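Local coordinates for protein adenylyltransferase (Bartonella henselae str. Houston-1, PDB 5NH2), which transfers AMP from ATP onto tyrosine or threonine residues of host target proteins through its Fic domain, an activity involved in virulence, at residues T99-A104 / A189-A194; L218-H223 / G254-A259; P236-K241 / A265-N270. All blocks are in the same frame, centred on the assembly; numbering follows the deposited sequence.

Interaction 1. Residues T99-A104 / A189-A194; sequences TGWKNA and ASVAVA
Lys-102 leans across onto Val-191 and Ala-194 of helix 183-196, and its side chain carries most of this contact. CB leaves the backbone in the direction of the helix. CG sits anti to the carbonyl carbon (chi1 -61°), and the chain then bends at chi2 and again at chi3, so that it does not run out straight. From there CD comes to 4.1 Å from Val-191 CG1. CE, one step on, reaches the next turn and meets Ala-194 CB at 3.9 Å. The tip, NZ, lies 3.9 Å from the same methyl, Val-191 CG1, with Ser-190 CB slightly farther off at 4.1 Å. The lysine thus crosses Val-191 at about a right angle, and its CD, CE and NZ rest on carbons of the helix, with no hydrogen bond between the segments.

Both pieces belong to the Fido domain, the AMP-transferring part of this protein. Residues 99-104 lie in the loop between strand 90-91 and helix 109-124, and they start at Thr-99, which with Arg-98 is assigned to the ATP site by similarity. Arg-98 forms a cation-pi pair with Trp-101 and also lies close to the lysine tip, two like charges side by side.

Trp-101 adds a lighter touch: its CZ3 comes obliquely to Val-191 CG1, the methyl already met by the lysine, while the indole also rests on Met-187 one turn earlier in the helix. Ser-190 turns its hydroxyl back into its own helix, where OG hydrogen-bonds Met-186 O. Next along the loop, the Asn-103 amide lies against Ala-194 O, OD1 and ND2 each 3.3 Å from it, without a hydrogen bond: OD1 faces a second acceptor and ND2 is badly angled.

Interaction 2. Residues L218-H223 / G254-A259; sequences LKEFMH and GLEGFA
Two backbone N-H groups hold the carboxylate of Glu-220, one on each oxygen. Glu-256 N gives a nearly straight bond to Glu-220 OE1 (2.7 Å, 169° at the hydrogen), using the syn lone pair. Gly-257 N meets Glu-220 OE2 at 3.0 Å, also on the syn side but 21° out of the carboxylate plane and more bent. The side chain reaches this far from helix 212-227 because CG lies anti to the backbone N (chi1 177°) and the chain stays extended beyond it.

The receiving turn links strands 245-253 and 257-262 of the mixed sheet of the intracellular delivery domain, which belongs to the OB clan. Gly-254 CA lies 3.9 Å from Glu-220 OE2. One helical position on, Phe-221 CE1 approaches Ala-259 CB obliquely at 4.3 Å.

A second acid stands close by, with Glu-256 OE1 4.3 Å from Glu-220 OE1. Glu-256 is salt-bridged through OE2 to Arg-216, on helix 212-227 with Glu-220, which may partly offset the repulsion, while the two N-H donors should stabilise Glu-220 as the charged carboxylate.

Interaction 3. Residues P236-K241 / A265-N270; sequences PVMVAK and AYIIGN
The Tyr-266 ring is met obliquely by Val-237, whose CG2 comes to 4.1 Å from Tyr-266 CD2, and the carbonyl oxygen of Pro-236 approaches the same ring carbon. Beyond the two segments, Phe-221 meets this ring with the planes at about 45°. The backbones form a parallel pair in a mixed beta-sheet: the short strand 237-239 lies at its border and joins 265-270, in the intracellular delivery domain, a family of the OB clan.

Four hydrogen bonds alternate across the pair. Pro-236 O accepts from Tyr-266 N, and Tyr-266 O accepts from Met-238 N. Met-238 O then accepts Ile-268 N at 2.7 Å, and the ladder ends with Ala-240 N on Ile-268 O.

Val-237, Val-239, Tyr-266 and Ile-268 occupy the face turned to helix 212-227, where Phe-221 and Leu-218 pack on them. Val-239 crosses Ile-268 at about a right angle, with Val-239 CG2 at 4.0 Å from Ile-268 CB. On the reverse face lie Met-238 and Ile-267, side by side and pointing the same way. Met-238 CG sits between the backbone N and the carbonyl carbon (chi1 55°), the chain runs on extended, and its terminal methyl CE ends 3.4 Å from Ile-267 CD1.

Overall arrangement
Interactions 2 and 3 share one helix-on-sheet layer, their centres 10 Å apart: helix 212-227 packs on strands 237-239, 265-270 and 257-262. Leu-218 CG packs at 3.6 Å on Val-239 CG2, and Phe-258 N lies 2.9 Å from Gly-269 O, a probable hydrogen bond between strands 257-262 and 265-270. Interaction 1 stands apart in the Fido domain, its centre 23 Å from that of interaction 3 and 31 Å from that of interaction 2. Of the three, it alone includes a residue of the ATP site, Thr-99, placed there by similarity; the side chain of Ser-190 is about 10 Å from Gly-158, and that of Trp-101 about 12 Å from the bound magnesium ion.

Interaction 1. Residues T99-A104 / A189-A194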
loop_
_atom_site.group_PDB
_atom_site.type_symbol
_atom_site.label_atom_id
_atom_site.label_comp_id
_atom_site.label_asym_id
_atom_site.label_seq_id
_atom_site.Cartn_x
_atom_site.Cartn_y
_atom_site.Cartn_z
ATOM N N THR A 99 5.896 -20.035 -1.230
ATOM C CA THR A 99 6.738 -20.640 -2.264
ATOM C C THR A 99 8.014 -19.816 -2.370
ATOM O O THR A 99 7.953 -18.622 -2.680
ATOM C CB THR A 99 6.012 -20.693 -3.617
ATOM O OG1 THR A 99 5.010 -21.711 -3.596
ATOM C CG2 THR A 99 6.951 -21.012 -4.743
ATOM N N GLY A 100 9.163 -20.439 -2.060
ATOM C CA GLY A 100 10.496 -19.897 -2.321
ATOM C C GLY A 100 11.012 -18.836 -1.362
ATOM O O GLY A 100 12.199 -18.491 -1.435
ATOM N N TRP A 101 10.183 -18.350 -0.437
ATOM C CA TRP A 101 10.329 -17.041 0.198
ATOM C C TRP A 101 11.138 -17.096 1.498
ATOM O O TRP A 101 11.948 -17.993 1.745
ATOM C CB TRP A 101 8.954 -16.412 0.452
ATOM C CG TRP A 101 8.424 -15.543 -0.681
ATOM C CD1 TRP A 101 7.239 -15.714 -1.350
ATOM C CD2 TRP A 101 9.040 -14.367 -1.265
ATOM N NE1 TRP A 101 7.078 -14.730 -2.304
ATOM C CE2 TRP A 101 8.166 -13.894 -2.277
ATOM C CE3 TRP A 101 10.238 -13.674 -1.036
ATOM C CZ2 TRP A 101 8.456 -12.765 -3.058
ATOM C CZ3 TRP A 101 10.520 -12.549 -1.812
ATOM C CH2 TRP A 101 9.632 -12.112 -2.811
ATOM N N LYS A 102 10.929 -16.081 2.326
ATOM C CA LYS A 102 11.722 -15.726 3.493
ATOM C C LYS A 102 11.470 -16.696 4.642
ATOM O O LYS A 102 11.194 -17.879 4.424
ATOM C CB LYS A 102 11.401 -14.287 3.933
ATOM C CG LYS A 102 11.700 -13.209 2.885
ATOM C CD LYS A 102 10.427 -12.637 2.276
ATOM C CE LYS A 102 9.758 -11.615 3.167
ATOM N NZ LYS A 102 9.002 -10.671 2.306
ATOM N N ASN A 103 11.712 -16.223 5.859
ATOM C CA ASN A 103 11.395 -16.909 7.112
ATOM C C ASN A 103 9.896 -17.147 7.298
ATOM O O ASN A 103 9.451 -17.804 8.239
ATOM C CB ASN A 103 11.993 -16.082 8.251
ATOM C CG ASN A 103 13.292 -15.415 7.834
ATOM O OD1 ASN A 103 13.447 -15.047 6.668
ATOM N ND2 ASN A 103 14.240 -15.281 8.768
ATOM N N ALA A 104 9.118 -16.637 6.375
ATOM C CA ALA A 104 7.677 -16.831 6.308
ATOM C C ALA A 104 6.926 -16.261 7.512
ATOM O O ALA A 104 7.431 -15.401 8.246
ATOM C CB ALA A 104 7.453 -18.319 6.107
ATOM N N ALA A 189 12.523 -3.511 0.656
ATOM C CA ALA A 189 12.479 -3.078 2.065
ATOM C C ALA A 189 12.084 -4.233 2.984
ATOM O O ALA A 189 12.756 -4.496 3.990
ATOM C CB ALA A 189 11.514 -1.875 2.252
ATOM N N SER A 190 11.003 -4.953 2.632
ATOM C CA SER A 190 10.519 -6.028 3.496
ATOM C C SER A 190 11.545 -7.143 3.623
ATOM O O SER A 190 11.768 -7.656 4.724
ATOM C CB SER A 190 9.209 -6.635 2.957
ATOM O OG SER A 190 8.276 -5.626 2.634
ATOM N N VAL A 191 12.163 -7.562 2.506
ATOM C CA VAL A 191 13.081 -8.678 2.676
ATOM C C VAL A 191 14.374 -8.214 3.332
ATOM O O VAL A 191 15.036 -9.008 4.026
ATOM C CB VAL A 191 13.349 -9.486 1.376
ATOM C CG1 VAL A 191 12.166 -9.467 0.371
ATOM C CG2 VAL A 191 14.753 -9.260 0.775
ATOM N N ALA A 192 14.756 -6.939 3.174
ATOM C CA ALA A 192 15.877 -6.464 3.989
ATOM C C ALA A 192 15.558 -6.671 5.465
ATOM O O ALA A 192 16.386 -7.204 6.207
ATOM C CB ALA A 192 16.217 -5.003 3.697
ATOM N N VAL A 193 14.318 -6.361 5.890
ATOM C CA VAL A 193 13.968 -6.634 7.288
ATOM C C VAL A 193 14.041 -8.132 7.583
ATOM O O VAL A 193 14.725 -8.573 8.512
ATOM C CB VAL A 193 12.561 -6.116 7.639
ATOM C CG1 VAL A 193 12.315 -6.437 9.115
ATOM C CG2 VAL A 193 12.407 -4.629 7.401
ATOM N N ALA A 194 13.254 -8.921 6.842
ATOM C CA ALA A 194 12.966 -10.292 7.237
ATOM C C ALA A 194 14.169 -11.192 7.043
ATOM O O ALA A 194 14.385 -12.114 7.824
ATOM C CB ALA A 194 11.777 -10.850 6.447
#

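Interaction 2. Residues L218-H223 / G254-A259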
loop_
_atom_site.group_PDB
_atom_site.type_symbol
_atom_site.label_atom_id
_atom_site.label_comp_id
_atom_site.label_asym_id
_atom_site.label_seq_id
_atom_site.Cartn_x
_atom_site.Cartn_y
_atom_site.Cartn_z
ATOM N N LEU A 218 8.280 13.105 -5.260
ATOM C CA LEU A 218 7.880 11.819 -5.820
ATOM C C LEU A 218 6.527 11.918 -6.506
ATOM O O LEU A 218 6.288 11.238 -7.510
ATOM C CB LEU A 218 7.829 10.757 -4.733
ATOM C CG LEU A 218 9.160 10.201 -4.330
ATOM C CD1 LEU A 218 8.968 9.429 -3.033
ATOM C CD2 LEU A 218 9.673 9.273 -5.423
ATOM N N LYS A 219 5.621 12.726 -5.953
ATOM C CA LYS A 219 4.371 13.059 -6.652
ATOM C C LYS A 219 4.610 13.602 -8.073
ATOM O O LYS A 219 3.995 13.137 -9.054
ATOM C CB LYS A 219 3.580 14.077 -5.839
ATOM C CG LYS A 219 2.756 13.467 -4.739
ATOM C CD LYS A 219 1.770 14.501 -4.206
ATOM C CE LYS A 219 0.896 13.921 -3.102
ATOM N NZ LYS A 219 -0.263 14.799 -2.769
ATOM N N GLU A 220 5.494 14.599 -8.201
ATOM C CA GLU A 220 5.804 15.094 -9.539
ATOM C C GLU A 220 6.375 13.994 -10.405
ATOM O O GLU A 220 5.945 13.828 -11.554
ATOM C CB GLU A 220 6.778 16.251 -9.466
ATOM C CG GLU A 220 7.217 16.784 -10.769
ATOM C CD GLU A 220 8.289 17.832 -10.587
ATOM O OE1 GLU A 220 7.933 19.021 -10.452
ATOM O OE2 GLU A 220 9.484 17.464 -10.534
ATOM N N PHE A 221 7.320 13.199 -9.864
ATOM C CA PHE A 221 7.978 12.208 -10.713
ATOM C C PHE A 221 6.986 11.161 -11.205
ATOM O O PHE A 221 7.039 10.740 -12.367
ATOM C CB PHE A 221 9.127 11.518 -9.982
ATOM C CG PHE A 221 9.658 10.322 -10.731
ATOM C CD1 PHE A 221 10.520 10.476 -11.802
ATOM C CD2 PHE A 221 9.255 9.058 -10.403
ATOM C CE1 PHE A 221 11.005 9.374 -12.496
ATOM C CE2 PHE A 221 9.718 7.943 -11.107
ATOM C CZ PHE A 221 10.599 8.104 -12.149
ATOM N N MET A 222 6.086 10.719 -10.329
ATOM C CA MET A 222 5.156 9.659 -10.706
ATOM C C MET A 222 4.157 10.182 -11.710
ATOM O O MET A 222 3.880 9.524 -12.723
ATOM C CB MET A 222 4.450 9.115 -9.466
ATOM C CG MET A 222 5.382 8.366 -8.457
ATOM S SD MET A 222 5.968 6.738 -9.024
ATOM C CE MET A 222 6.845 6.035 -7.641
ATOM N N HIS A 223 3.646 11.398 -11.459
ATOM C CA HIS A 223 2.782 12.087 -12.415
ATOM C C HIS A 223 3.414 12.147 -13.806
ATOM O O HIS A 223 2.766 11.829 -14.810
ATOM C CB HIS A 223 2.476 13.498 -11.887
ATOM C CG HIS A 223 1.512 14.274 -12.735
ATOM N ND1 HIS A 223 0.164 14.354 -12.449
ATOM C CD2 HIS A 223 1.699 15.000 -13.866
ATOM C CE1 HIS A 223 -0.434 15.096 -13.364
ATOM N NE2 HIS A 223 0.473 15.498 -14.236
ATOM N N GLY A 254 12.219 18.823 -13.728
ATOM C CA GLY A 254 10.835 19.232 -13.718
ATOM C C GLY A 254 10.736 20.511 -12.918
ATOM O O GLY A 254 11.750 21.115 -12.575
ATOM N N LEU A 255 9.511 20.959 -12.700
ATOM C CA LEU A 255 9.340 22.160 -11.891
ATOM C C LEU A 255 10.005 22.018 -10.520
ATOM O O LEU A 255 10.752 22.903 -10.102
ATOM C CB LEU A 255 7.859 22.479 -11.743
ATOM C CG LEU A 255 7.275 23.040 -13.017
ATOM C CD1 LEU A 255 5.794 22.711 -13.092
ATOM C CD2 LEU A 255 7.529 24.537 -12.981
ATOM N N GLU A 256 9.662 20.967 -9.758
ATOM C CA GLU A 256 10.172 20.808 -8.388
ATOM C C GLU A 256 11.454 19.975 -8.231
ATOM O O GLU A 256 12.293 20.283 -7.373
ATOM C CB GLU A 256 9.046 20.284 -7.506
ATOM C CG GLU A 256 7.979 21.383 -7.399
ATOM C CD GLU A 256 6.835 21.040 -6.496
ATOM O OE1 GLU A 256 5.831 20.496 -6.996
ATOM O OE2 GLU A 256 6.942 21.316 -5.289
ATOM N N GLY A 257 11.654 18.929 -9.030
ATOM C CA GLY A 257 12.716 17.984 -8.746
ATOM C C GLY A 257 13.363 17.488 -10.018
ATOM O O GLY A 257 12.906 17.784 -11.130
ATOM N N PHE A 258 14.469 16.770 -9.842
ATOM C CA PHE A 258 15.153 16.115 -10.949
ATOM C C PHE A 258 15.361 14.648 -10.621
ATOM O O PHE A 258 15.349 14.236 -9.460
ATOM C CB PHE A 258 16.511 16.746 -11.282
ATOM C CG PHE A 258 17.558 16.505 -10.240
ATOM C CD1 PHE A 258 17.568 17.250 -9.073
ATOM C CD2 PHE A 258 18.536 15.531 -10.422
ATOM C CE1 PHE A 258 18.526 17.049 -8.107
ATOM C CE2 PHE A 258 19.521 15.314 -9.456
ATOM C CZ PHE A 258 19.506 16.077 -8.287
ATOM N N ALA A 259 15.586 13.874 -11.682
ATOM C CA ALA A 259 15.725 12.432 -11.624
ATOM C C ALA A 259 17.072 12.027 -12.193
ATOM O O ALA A 259 17.533 12.570 -13.210
ATOM C CB ALA A 259 14.610 11.717 -12.400
#

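Interaction 3. Residues P236-K241 / A265-N270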
loop_
_atom_site.group_PDB
_atom_site.type_symbol
_atom_site.label_atom_id
_atom_site.label_comp_id
_atom_site.label_asym_id
_atom_site.label_seq_id
_atom_site.Cartn_x
_atom_site.Cartn_y
_atom_site.Cartn_z
ATOM N N PRO A 236 13.134 0.241 -8.638
ATOM C CA PRO A 236 13.324 1.094 -7.463
ATOM C C PRO A 236 13.169 2.565 -7.834
ATOM O O PRO A 236 13.716 3.033 -8.840
ATOM C CB PRO A 236 14.756 0.760 -7.003
ATOM C CG PRO A 236 15.415 0.084 -8.152
ATOM C CD PRO A 236 14.349 -0.519 -9.012
ATOM N N VAL A 237 12.372 3.277 -7.030
ATOM C CA VAL A 237 12.136 4.720 -7.141
ATOM C C VAL A 237 12.250 5.289 -5.733
ATOM O O VAL A 237 11.532 4.856 -4.827
ATOM C CB VAL A 237 10.756 5.055 -7.744
ATOM C CG1 VAL A 237 10.546 6.589 -7.896
ATOM C CG2 VAL A 237 10.608 4.357 -9.104
ATOM N N MET A 238 13.193 6.193 -5.518
ATOM C CA MET A 238 13.347 6.721 -4.177
ATOM C C MET A 238 13.976 8.093 -4.259
ATOM O O MET A 238 14.522 8.507 -5.297
ATOM C CB MET A 238 14.189 5.815 -3.279
ATOM C CG MET A 238 15.503 5.526 -3.870
ATOM S SD MET A 238 16.173 3.988 -3.239
ATOM C CE MET A 238 17.681 3.955 -4.174
ATOM N N VAL A 239 13.870 8.793 -3.147
ATOM C CA VAL A 239 14.422 10.122 -3.040
ATOM C C VAL A 239 15.810 9.995 -2.459
ATOM O O VAL A 239 16.018 9.250 -1.493
ATOM C CB VAL A 239 13.521 11.004 -2.182
ATOM C CG1 VAL A 239 14.252 12.290 -1.743
ATOM C CG2 VAL A 239 12.266 11.319 -3.001
ATOM N N ALA A 240 16.767 10.695 -3.068
ATOM C CA ALA A 240 18.141 10.665 -2.599
ATOM C C ALA A 240 18.215 10.923 -1.099
ATOM O O ALA A 240 17.531 11.806 -0.572
ATOM C CB ALA A 240 18.955 11.716 -3.350
ATOM N N LYS A 241 19.049 10.127 -0.416
ATOM C CA LYS A 241 19.288 10.281 1.020
ATOM C C LYS A 241 20.290 11.399 1.300
ATOM O O LYS A 241 21.284 11.566 0.584
ATOM C CB LYS A 241 19.821 8.985 1.633
ATOM C CG LYS A 241 18.983 7.759 1.431
ATOM C CD LYS A 241 19.476 6.604 2.338
ATOM C CE LYS A 241 19.443 6.979 3.837
ATOM N NZ LYS A 241 19.350 5.789 4.737
ATOM N N ALA A 265 17.874 2.029 -11.177
ATOM C CA ALA A 265 17.037 2.680 -10.177
ATOM C C ALA A 265 16.795 4.150 -10.521
ATOM O O ALA A 265 17.654 4.817 -11.100
ATOM C CB ALA A 265 17.697 2.579 -8.796
ATOM N N TYR A 266 15.635 4.676 -10.103
ATOM C CA TYR A 266 15.365 6.120 -10.182
ATOM C C TYR A 266 15.580 6.805 -8.820
ATOM O O TYR A 266 14.908 6.467 -7.830
ATOM C CB TYR A 266 13.946 6.392 -10.681
ATOM C CG TYR A 266 13.702 5.969 -12.093
ATOM C CD1 TYR A 266 14.192 6.714 -13.148
ATOM C CD2 TYR A 266 12.959 4.838 -12.377
ATOM C CE1 TYR A 266 13.963 6.332 -14.461
ATOM C CE2 TYR A 266 12.714 4.453 -13.675
ATOM C CZ TYR A 266 13.227 5.200 -14.708
ATOM O OH TYR A 266 12.999 4.815 -15.998
ATOM N N ILE A 267 16.480 7.799 -8.797
ATOM C CA ILE A 267 16.844 8.596 -7.624
ATOM C C ILE A 267 16.314 10.010 -7.845
ATOM O O ILE A 267 16.760 10.700 -8.772
ATOM C CB ILE A 267 18.373 8.626 -7.412
ATOM C CG1 ILE A 267 18.977 7.231 -7.581
ATOM C CG2 ILE A 267 18.717 9.145 -6.040
ATOM C CD1 ILE A 267 18.338 6.170 -6.656
ATOM N N ILE A 268 15.374 10.467 -6.993
ATOM C CA ILE A 268 14.791 11.808 -7.115
ATOM C C ILE A 268 15.493 12.748 -6.144
ATOM O O ILE A 268 15.809 12.369 -5.011
ATOM C CB ILE A 268 13.263 11.816 -6.867
ATOM C CG1 ILE A 268 12.559 10.675 -7.613
ATOM C CG2 ILE A 268 12.638 13.172 -7.295
ATOM C CD1 ILE A 268 12.932 10.580 -9.031
ATOM N N GLY A 269 15.733 13.993 -6.586
ATOM C CA GLY A 269 16.310 15.009 -5.728
ATOM C C GLY A 269 15.731 16.363 -6.039
ATOM O O GLY A 269 15.032 16.560 -7.043
ATOM N N ASN A 270 16.015 17.315 -5.152
ATOM C CA ASN A 270 15.476 18.658 -5.258
ATOM C C ASN A 270 16.292 19.457 -6.268
ATOM O O ASN A 270 17.522 19.387 -6.248
ATOM C CB ASN A 270 15.529 19.318 -3.887
ATOM C CG ASN A 270 14.666 20.540 -3.795
ATOM O OD1 ASN A 270 14.836 21.502 -4.548
ATOM N ND2 ASN A 270 13.711 20.507 -2.866
#